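Local coordinates for 373aa long hypothetical citrate synthase (Sulfolobus tokodaii, PDB 1VGP), which is of unknown function in detail but belongs to the citrate synthase family, forming a largely helical protein that pairs with a second identical subunit, at residues K54-R58 and E59-W63; R72-D76 and F77-F81; H180-N183 and A184-A188; Y238-N241 and R242-N245. One frame throughout, in Å; residues are numbered along the deposited sequence.

Contact 1: K54-R58 and E59-W63; sequences KLPNR and EELNW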
# COMPACT_ATOMS: atom_id res chain seq x y z
N LYS A 54 24.38 1.41 -13.60
CA LYS A 54 25.44 1.99 -14.42
C LYS A 54 24.87 2.67 -15.66
O LYS A 54 23.78 2.33 -16.11
CB LYS A 54 26.45 0.91 -14.83
CG LYS A 54 25.82 -0.31 -15.49
CD LYS A 54 26.27 -0.48 -16.94
CE LYS A 54 25.56 -1.66 -17.61
NZ LYS A 54 26.39 -2.30 -18.68
N LEU A 55 25.62 3.63 -16.20
CA LEU A 55 25.24 4.29 -17.45
C LEU A 55 25.24 3.25 -18.55
O LEU A 55 26.15 2.42 -18.61
CB LEU A 55 26.23 5.40 -17.78
CG LEU A 55 26.33 6.56 -16.78
CD1 LEU A 55 27.59 7.35 -17.05
CD2 LEU A 55 25.10 7.46 -16.88
N PRO A 56 24.23 3.27 -19.43
CA PRO A 56 24.07 2.30 -20.52
C PRO A 56 24.98 2.65 -21.69
O PRO A 56 25.23 3.83 -21.95
CB PRO A 56 22.60 2.45 -20.89
CG PRO A 56 22.38 3.91 -20.72
CD PRO A 56 23.15 4.28 -19.46
N ASN A 57 25.48 1.66 -22.41
CA ASN A 57 26.09 1.94 -23.71
C ASN A 57 24.98 2.10 -24.73
O ASN A 57 23.81 1.89 -24.41
CB ASN A 57 27.04 0.82 -24.13
CG ASN A 57 26.35 -0.52 -24.26
OD1 ASN A 57 25.31 -0.64 -24.92
ND2 ASN A 57 26.92 -1.54 -23.64
N ARG A 58 25.33 2.48 -25.95
CA ARG A 58 24.33 2.84 -26.95
C ARG A 58 23.33 1.72 -27.23
O ARG A 58 22.16 1.99 -27.51
CB ARG A 58 25.02 3.26 -28.24
CG ARG A 58 24.75 4.70 -28.65
CD ARG A 58 26.00 5.35 -29.22
NE ARG A 58 25.75 6.72 -29.66
CZ ARG A 58 26.68 7.67 -29.69
NH1 ARG A 58 27.92 7.40 -29.29
NH2 ARG A 58 26.38 8.88 -30.13
N GLU A 59 23.79 0.47 -27.16
CA GLU A 59 22.91 -0.66 -27.44
C GLU A 59 21.98 -0.93 -26.27
O GLU A 59 20.80 -1.24 -26.47
CB GLU A 59 23.74 -1.91 -27.73
CG GLU A 59 24.87 -1.67 -28.72
CD GLU A 59 25.27 -2.92 -29.47
OE1 GLU A 59 26.28 -2.87 -30.20
OE2 GLU A 59 24.57 -3.95 -29.33
N GLU A 60 22.50 -0.82 -25.05
CA GLU A 60 21.68 -1.04 -23.86
C GLU A 60 20.59 0.02 -23.76
O GLU A 60 19.41 -0.31 -23.59
CB GLU A 60 22.55 -1.03 -22.61
CG GLU A 60 23.59 -2.14 -22.59
CD GLU A 60 24.57 -2.00 -21.44
OE1 GLU A 60 25.00 -0.86 -21.15
OE2 GLU A 60 24.90 -3.04 -20.82
N LEU A 61 20.96 1.29 -23.88
CA LEU A 61 19.97 2.37 -23.83
C LEU A 61 18.95 2.25 -24.96
O LEU A 61 17.77 2.58 -24.79
CB LEU A 61 20.66 3.74 -23.92
CG LEU A 61 19.70 4.93 -23.92
CD1 LEU A 61 18.98 5.01 -22.58
CD2 LEU A 61 20.46 6.21 -24.18
N ASN A 62 19.41 1.78 -26.11
CA ASN A 62 18.54 1.69 -27.28
C ASN A 62 17.48 0.62 -27.00
O ASN A 62 16.31 0.80 -27.32
CB ASN A 62 19.36 1.32 -28.51
CG ASN A 62 19.08 2.24 -29.68
OD1 ASN A 62 19.08 3.46 -29.53
ND2 ASN A 62 18.85 1.66 -30.86
N TRP A 63 17.91 -0.48 -26.40
CA TRP A 63 16.99 -1.49 -25.93
C TRP A 63 16.05 -0.91 -24.89
O TRP A 63 14.86 -1.23 -24.86
CB TRP A 63 17.76 -2.66 -25.31
CG TRP A 63 16.87 -3.60 -24.56
CD1 TRP A 63 16.10 -4.60 -25.08
CD2 TRP A 63 16.64 -3.61 -23.15
NE1 TRP A 63 15.39 -5.22 -24.08
CE2 TRP A 63 15.71 -4.64 -22.88
CE3 TRP A 63 17.13 -2.85 -22.08
CZ2 TRP A 63 15.25 -4.93 -21.59
CZ3 TRP A 63 16.67 -3.13 -20.80
CH2 TRP A 63 15.75 -4.17 -20.56

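Contact 2: R72-D76 and F77-F81; sequences RYLPD and FIIKF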
# COMPACT_ATOMS: atom_id res chain seq x y z
N ARG A 72 3.57 2.16 -23.58
CA ARG A 72 2.97 3.37 -23.03
C ARG A 72 1.45 3.28 -23.06
O ARG A 72 0.76 4.03 -22.37
CB ARG A 72 3.40 4.61 -23.82
CG ARG A 72 4.89 4.86 -23.80
CD ARG A 72 5.23 6.11 -24.58
NE ARG A 72 6.57 6.56 -24.26
CZ ARG A 72 7.30 7.36 -25.04
NH1 ARG A 72 6.80 7.79 -26.19
NH2 ARG A 72 8.52 7.71 -24.66
N TYR A 73 0.94 2.36 -23.87
CA TYR A 73 -0.48 2.29 -24.12
C TYR A 73 -1.20 1.63 -22.94
O TYR A 73 -0.74 0.61 -22.42
CB TYR A 73 -0.74 1.51 -25.41
CG TYR A 73 0.13 1.98 -26.57
CD1 TYR A 73 -0.19 3.13 -27.29
CD2 TYR A 73 1.30 1.28 -26.91
CE1 TYR A 73 0.63 3.59 -28.34
CE2 TYR A 73 2.13 1.73 -27.96
CZ TYR A 73 1.78 2.88 -28.66
OH TYR A 73 2.59 3.33 -29.69
N LEU A 74 -2.31 2.21 -22.53
CA LEU A 74 -3.17 1.63 -21.50
C LEU A 74 -4.21 0.69 -22.12
O LEU A 74 -4.73 0.96 -23.21
CB LEU A 74 -3.90 2.75 -20.75
CG LEU A 74 -3.08 3.97 -20.34
CD1 LEU A 74 -4.02 5.10 -19.93
CD2 LEU A 74 -2.15 3.60 -19.21
N PRO A 75 -4.52 -0.42 -21.44
CA PRO A 75 -5.59 -1.29 -21.95
C PRO A 75 -6.96 -0.63 -21.88
O PRO A 75 -7.16 0.34 -21.14
CB PRO A 75 -5.51 -2.53 -21.05
CG PRO A 75 -4.87 -2.05 -19.81
CD PRO A 75 -3.89 -0.99 -20.24
N ASP A 76 -7.90 -1.14 -22.66
CA ASP A 76 -9.19 -0.46 -22.84
C ASP A 76 -9.96 -0.34 -21.53
O ASP A 76 -10.66 0.66 -21.31
CB ASP A 76 -10.04 -1.21 -23.86
CG ASP A 76 -9.26 -1.58 -25.09
OD1 ASP A 76 -8.47 -2.54 -25.01
OD2 ASP A 76 -9.43 -0.91 -26.13
N PHE A 77 -9.85 -1.36 -20.68
CA PHE A 77 -10.59 -1.37 -19.44
C PHE A 77 -10.22 -0.15 -18.60
O PHE A 77 -11.11 0.57 -18.14
CB PHE A 77 -10.31 -2.66 -18.66
CG PHE A 77 -11.29 -2.92 -17.54
CD1 PHE A 77 -12.66 -2.81 -17.76
CD2 PHE A 77 -10.84 -3.26 -16.27
CE1 PHE A 77 -13.57 -3.03 -16.72
CE2 PHE A 77 -11.74 -3.48 -15.23
CZ PHE A 77 -13.11 -3.37 -15.45
N ILE A 78 -8.93 0.09 -18.42
CA ILE A 78 -8.52 1.22 -17.58
C ILE A 78 -8.80 2.57 -18.26
O ILE A 78 -9.15 3.55 -17.59
CB ILE A 78 -7.01 1.11 -17.12
CG1 ILE A 78 -6.10 1.79 -18.14
CG2 ILE A 78 -6.59 -0.35 -16.94
CD1 ILE A 78 -5.55 3.12 -17.64
N ILE A 79 -8.68 2.62 -19.58
CA ILE A 79 -9.10 3.82 -20.32
C ILE A 79 -10.60 4.07 -20.15
O ILE A 79 -11.05 5.21 -20.01
CB ILE A 79 -8.76 3.70 -21.82
CG1 ILE A 79 -7.29 4.10 -22.03
CG2 ILE A 79 -9.65 4.62 -22.64
CD1 ILE A 79 -6.72 3.70 -23.37
N LYS A 80 -11.37 2.98 -20.14
CA LYS A 80 -12.80 3.03 -19.88
C LYS A 80 -13.04 3.58 -18.48
O LYS A 80 -13.93 4.41 -18.25
CB LYS A 80 -13.36 1.61 -19.98
CG LYS A 80 -14.87 1.49 -19.88
CD LYS A 80 -15.30 0.18 -20.52
CE LYS A 80 -16.69 -0.27 -20.07
NZ LYS A 80 -17.77 0.70 -20.42
N PHE A 81 -12.24 3.10 -17.54
CA PHE A 81 -12.24 3.61 -16.18
C PHE A 81 -12.07 5.12 -16.16
O PHE A 81 -12.81 5.83 -15.48
CB PHE A 81 -11.11 2.95 -15.38
CG PHE A 81 -10.79 3.65 -14.09
CD1 PHE A 81 -11.75 3.76 -13.08
CD2 PHE A 81 -9.52 4.20 -13.87
CE1 PHE A 81 -11.46 4.40 -11.88
CE2 PHE A 81 -9.22 4.84 -12.68
CZ PHE A 81 -10.19 4.94 -11.68

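Contact 3: H180-N183 and A184-A188; sequences HEMN and ASTFA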
# COMPACT_ATOMS: atom_id res chain seq x y z
N HIS A 180 15.18 9.93 -3.92
CA HIS A 180 15.76 10.79 -2.89
C HIS A 180 15.92 10.00 -1.59
O HIS A 180 16.18 8.80 -1.64
CB HIS A 180 14.88 12.02 -2.65
CG HIS A 180 15.64 13.25 -2.28
ND1 HIS A 180 15.35 13.98 -1.14
CD2 HIS A 180 16.68 13.87 -2.87
CE1 HIS A 180 16.19 14.99 -1.05
NE2 HIS A 180 17.01 14.95 -2.09
N GLU A 181 15.78 10.63 -0.43
CA GLU A 181 16.03 9.92 0.83
C GLU A 181 14.91 8.93 1.18
O GLU A 181 13.73 9.20 0.93
CB GLU A 181 16.22 10.91 1.99
CG GLU A 181 14.93 11.46 2.56
CD GLU A 181 14.23 12.42 1.60
OE1 GLU A 181 14.75 13.54 1.42
OE2 GLU A 181 13.18 12.05 1.02
N MET A 182 15.28 7.79 1.76
CA MET A 182 14.32 6.84 2.29
C MET A 182 13.18 7.57 2.99
O MET A 182 13.41 8.46 3.79
CB MET A 182 15.01 5.88 3.26
CG MET A 182 14.11 4.78 3.83
SD MET A 182 13.25 3.84 2.54
CE MET A 182 14.60 3.22 1.60
N ASN A 183 11.94 7.18 2.67
CA ASN A 183 10.77 7.85 3.20
C ASN A 183 9.56 6.92 3.27
O ASN A 183 9.63 5.76 2.90
CB ASN A 183 10.41 9.05 2.33
CG ASN A 183 10.39 8.71 0.85
OD1 ASN A 183 9.69 7.79 0.41
ND2 ASN A 183 11.16 9.46 0.08
N ALA A 184 8.44 7.47 3.75
CA ALA A 184 7.23 6.70 3.96
C ALA A 184 6.79 5.96 2.70
O ALA A 184 6.42 4.79 2.77
CB ALA A 184 6.12 7.60 4.45
N SER A 185 6.82 6.63 1.55
CA SER A 185 6.27 6.04 0.34
C SER A 185 7.19 4.99 -0.28
O SER A 185 6.73 3.93 -0.70
CB SER A 185 5.94 7.13 -0.69
OG SER A 185 7.07 7.93 -0.97
N THR A 186 8.48 5.27 -0.33
CA THR A 186 9.44 4.29 -0.82
C THR A 186 9.42 3.08 0.11
O THR A 186 9.57 1.94 -0.33
CB THR A 186 10.85 4.87 -0.85
OG1 THR A 186 10.86 6.02 -1.71
CG2 THR A 186 11.85 3.85 -1.37
N PHE A 187 9.24 3.34 1.40
CA PHE A 187 9.26 2.28 2.39
C PHE A 187 7.95 1.47 2.35
O PHE A 187 7.97 0.24 2.51
CB PHE A 187 9.47 2.89 3.78
CG PHE A 187 9.64 1.87 4.86
CD1 PHE A 187 8.79 1.88 5.97
CD2 PHE A 187 10.66 0.92 4.80
CE1 PHE A 187 8.96 0.95 7.01
CE2 PHE A 187 10.84 -0.01 5.82
CZ PHE A 187 9.98 0.00 6.94
N ALA A 188 6.83 2.14 2.13
CA ALA A 188 5.55 1.45 1.99
C ALA A 188 5.65 0.44 0.85
O ALA A 188 5.18 -0.69 0.97
CB ALA A 188 4.43 2.45 1.73

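Contact 4: Y238-N241 and R242-N245; sequences YILN and RLSN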
# COMPACT_ATOMS: atom_id res chain seq x y z
N TYR A 238 4.47 40.47 3.75
CA TYR A 238 3.84 39.16 3.81
C TYR A 238 4.73 38.19 4.58
O TYR A 238 4.31 37.59 5.56
CB TYR A 238 3.58 38.64 2.39
CG TYR A 238 2.95 37.26 2.31
CD1 TYR A 238 1.58 37.10 2.19
CD2 TYR A 238 3.75 36.11 2.37
CE1 TYR A 238 1.00 35.82 2.13
CE2 TYR A 238 3.19 34.84 2.31
CZ TYR A 238 1.81 34.70 2.19
OH TYR A 238 1.26 33.44 2.15
N ILE A 239 5.98 38.05 4.13
CA ILE A 239 6.88 37.06 4.69
C ILE A 239 7.26 37.43 6.12
O ILE A 239 7.31 36.57 7.01
CB ILE A 239 8.16 36.92 3.84
CG1 ILE A 239 7.95 35.84 2.78
CG2 ILE A 239 9.35 36.54 4.70
CD1 ILE A 239 7.42 36.37 1.49
N LEU A 240 7.53 38.71 6.34
CA LEU A 240 7.92 39.16 7.67
C LEU A 240 6.76 39.00 8.63
O LEU A 240 6.94 38.68 9.81
CB LEU A 240 8.40 40.61 7.62
CG LEU A 240 9.92 40.84 7.78
CD1 LEU A 240 10.70 39.57 7.43
CD2 LEU A 240 10.35 41.98 6.91
N ASN A 241 5.55 39.19 8.13
CA ASN A 241 4.38 38.93 8.95
C ASN A 241 4.31 37.46 9.31
O ASN A 241 3.97 37.09 10.44
CB ASN A 241 3.11 39.34 8.22
CG ASN A 241 1.89 39.20 9.11
OD1 ASN A 241 1.04 38.33 8.90
ND2 ASN A 241 1.80 40.04 10.14
N ARG A 242 4.63 36.61 8.35
CA ARG A 242 4.55 35.18 8.55
C ARG A 242 5.55 34.75 9.63
O ARG A 242 5.23 33.96 10.52
CB ARG A 242 4.85 34.48 7.22
CG ARG A 242 4.21 33.13 7.04
CD ARG A 242 3.44 33.05 5.74
NE ARG A 242 2.20 32.34 5.97
CZ ARG A 242 2.14 31.03 6.18
NH1 ARG A 242 1.10 30.49 6.80
NH2 ARG A 242 3.11 30.26 5.73
N LEU A 243 6.76 35.30 9.56
CA LEU A 243 7.84 34.88 10.44
C LEU A 243 7.60 35.33 11.87
O LEU A 243 7.98 34.65 12.83
CB LEU A 243 9.18 35.45 9.96
CG LEU A 243 9.67 34.92 8.61
CD1 LEU A 243 10.87 35.72 8.15
CD2 LEU A 243 10.01 33.45 8.74
N SER A 244 6.96 36.49 12.02
CA SER A 244 6.80 37.10 13.33
C SER A 244 5.85 36.31 14.21
O SER A 244 5.99 36.30 15.43
CB SER A 244 6.27 38.52 13.18
OG SER A 244 4.97 38.51 12.62
N ASN A 245 4.87 35.64 13.62
CA ASN A 245 4.04 34.73 14.40
C ASN A 245 4.17 33.32 13.90
O ASN A 245 3.32 32.81 13.18
CB ASN A 245 2.57 35.19 14.41
CG ASN A 245 2.13 35.74 13.09
OD1 ASN A 245 2.51 35.23 12.04
ND2 ASN A 245 1.33 36.79 13.13

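Contact 1: K54-R58 and E59-W63
L61 N points back to N57 O, 3.0 Å away, in a nearly straight bond (N-H...O 175°), which closes the first turn of helix 58-70 on the residue before it, while K54, L55 and P56 approach in an extended conformation. The side chains show how a helix start is sealed by a reciprocal exchange. With CG of N57 set between its own backbone N and carbonyl carbon (chi1 60°), OD1 faces the N-H groups of the first turn and accepts from E60 N at 2.8 Å; a weak second bond comes from E59 N. E60 reciprocates: its chain, extended beyond CG, carries OE1 back to N57 N at 2.9 Å, met on the anti side of the carboxylate. This is a capping box, and the amide of N57 and the carboxylate of E60 stack with their planes only 17° apart. K54 comes across E60 at about a right angle, and its NZ forms a salt bridge with E60 OE2 at 2.7 Å, using the syn lone pair, with a weaker bond to OE1. On the apolar side P56 CG rests 3.6 Å from L61 CB, a hydrophobic staple spanning the cap, and P56 also packs on E45 and Y48 of helix 43-52. R373 of the second subunit donates to P56 O, and I370 of that subunit packs on L61. The E60 carboxylate thus serves a backbone N-H and a lysine together; the nearby positive charge and the amino end of the helix would both probably stabilise its negative form.

Contact 2: R72-D76 and F77-F81
L74 and I78 meet at about a right angle, CD1 of the leucine standing 3.4 Å from CD1 of the isoleucine. The end of I78 lies against the base of L74 as well, since its CD1 is 3.5 Å from L74 CB. In I78, chi1 of 90° puts CG1 between the backbone N and the carbonyl carbon, on the side of the incoming loop, and chi2 then turns CD1 onto L74. The other branch, CG2, is left for the proline: it sits 3.8 Å from P75 CG. I79 takes a slanting course past L74, with CG1 3.9 Å from L74 CB and its CD1 close to L74 O. Here the pair L74 and I79, one residue ahead of the N-cap and four after it, forms a hydrophobic staple at the start of helix 76-84. The N-cap itself is P75, whose side chain offers no hydrogen-bonding atom to the helix start; in its place come apolar contact and the main chain: I79 N bonds to P75 O at 3.2 Å (N-H...O 170°) and K80 N to D76 O at 2.7 Å. L74 continues into helix 113-135, touching T126, I127 and N130, and P75 leans on L102 of helix 91-105, so the stapled turn touches two other helices. Further along, the helix looks to the dimer partner, where F77 packs on F81 of the second subunit and F81 on its L101. K80, whose chain runs outward from the turn, makes a salt bridge with E84 of its own chain.

Contact 3: H180-N183 and A184-A188
N183 and T186 cross at about a right angle, and the asparagine side chain carries most of the contact. From CB, chi1 of 48° tucks CG between the backbone N and the carbonyl carbon, which bends the amide over the first turn of helix 184-193. CG itself comes within 3.7 Å of T186 OG1. At the tip, OD1 is gripped by three donors: T186 N at 2.9 Å makes a straight bond (N-H...O 170°), and the hydroxyls S185 OG and T186 OG1, each at 3.0 Å, approach from opposite faces of the amide, both well out of its plane. ND2 turns the other way, making a weak bond to E181 OE2. Behind the cap, F187 N bonds to N183 O at 2.9 Å. M182 flanks the turn, its SD 4.1 Å from F187 CB in a hydrophobic staple, and P355 of the second subunit packs on both residues. R335 of helix 327-346 also touches N183. In this buried N-cap, two side-chain hydroxyls and a main-chain N-H are all satisfied by a single oxygen. The donors on OD1 and the weak bond from ND2 to a carboxylate are consistent with the modelled orientation of the amide.

Contact 4: Y238-N241 and R242-N245
Y238 and R242, one helical turn apart, begin the main-chain bonding: R242 N donates to Y238 O at 3.0 Å. The same spacing repeats with L243 N to I239 O at 2.9 Å and S244 N to L240 O at 3.1 Å, the last turn of helix 235-244, after which N245 leaves the helical conformation. A hydroxyl bond joins in: S244 OG, placed by chi1 of 64° between its backbone N and carbonyl carbon, donates to N241 O at 2.8 Å from above the carbonyl plane. A serine folding back onto a carbonyl of the preceding turn is a familiar feature of helices, and here it engages an oxygen at the carboxyl end, where the backbone pattern runs out. Apolar contact occupies another side of the turn. I239 and L243 run side by side, pointing the same way, with CG2 and CD1 3.9 Å apart; L240 and L243 cross obliquely, CD1 to CD1, at the same distance. Beyond them lies helix 281-300, where V292 meets I239, I295 and Y299 meet L240, and L300 meets L243. The third kind is a looser alignment of Y238 with R242: their side chains run alongside, ring and guanidinium planes 34° apart, and R242 CD lies 3.9 Å from Y238 CE2. The phenol's polar end goes elsewhere, its OH hydrogen-bonding to E228.

How the contacts relate
Three of the four contacts are helix starts and the fourth a helix end. Contact 3 is the buried one, about 11 Å from the centre of the chain to its own centre, and the donors gathered on its capping oxygen are neutral; contact 1, farther out and partly buried, adds a salt bridge; contact 2 caps with a proline and relies on apolar packing. A hydrophobic staple recurs in all three, and all three touch the second subunit. Contacts 1 and 2 concern successive helices, 58-70 and 76-84, yet their centres lie about 30 Å apart. Contact 4 sits at the surface, across the chain's centre from contacts 1 and 2, untouched by the partner subunit and packed instead on helix 281-300.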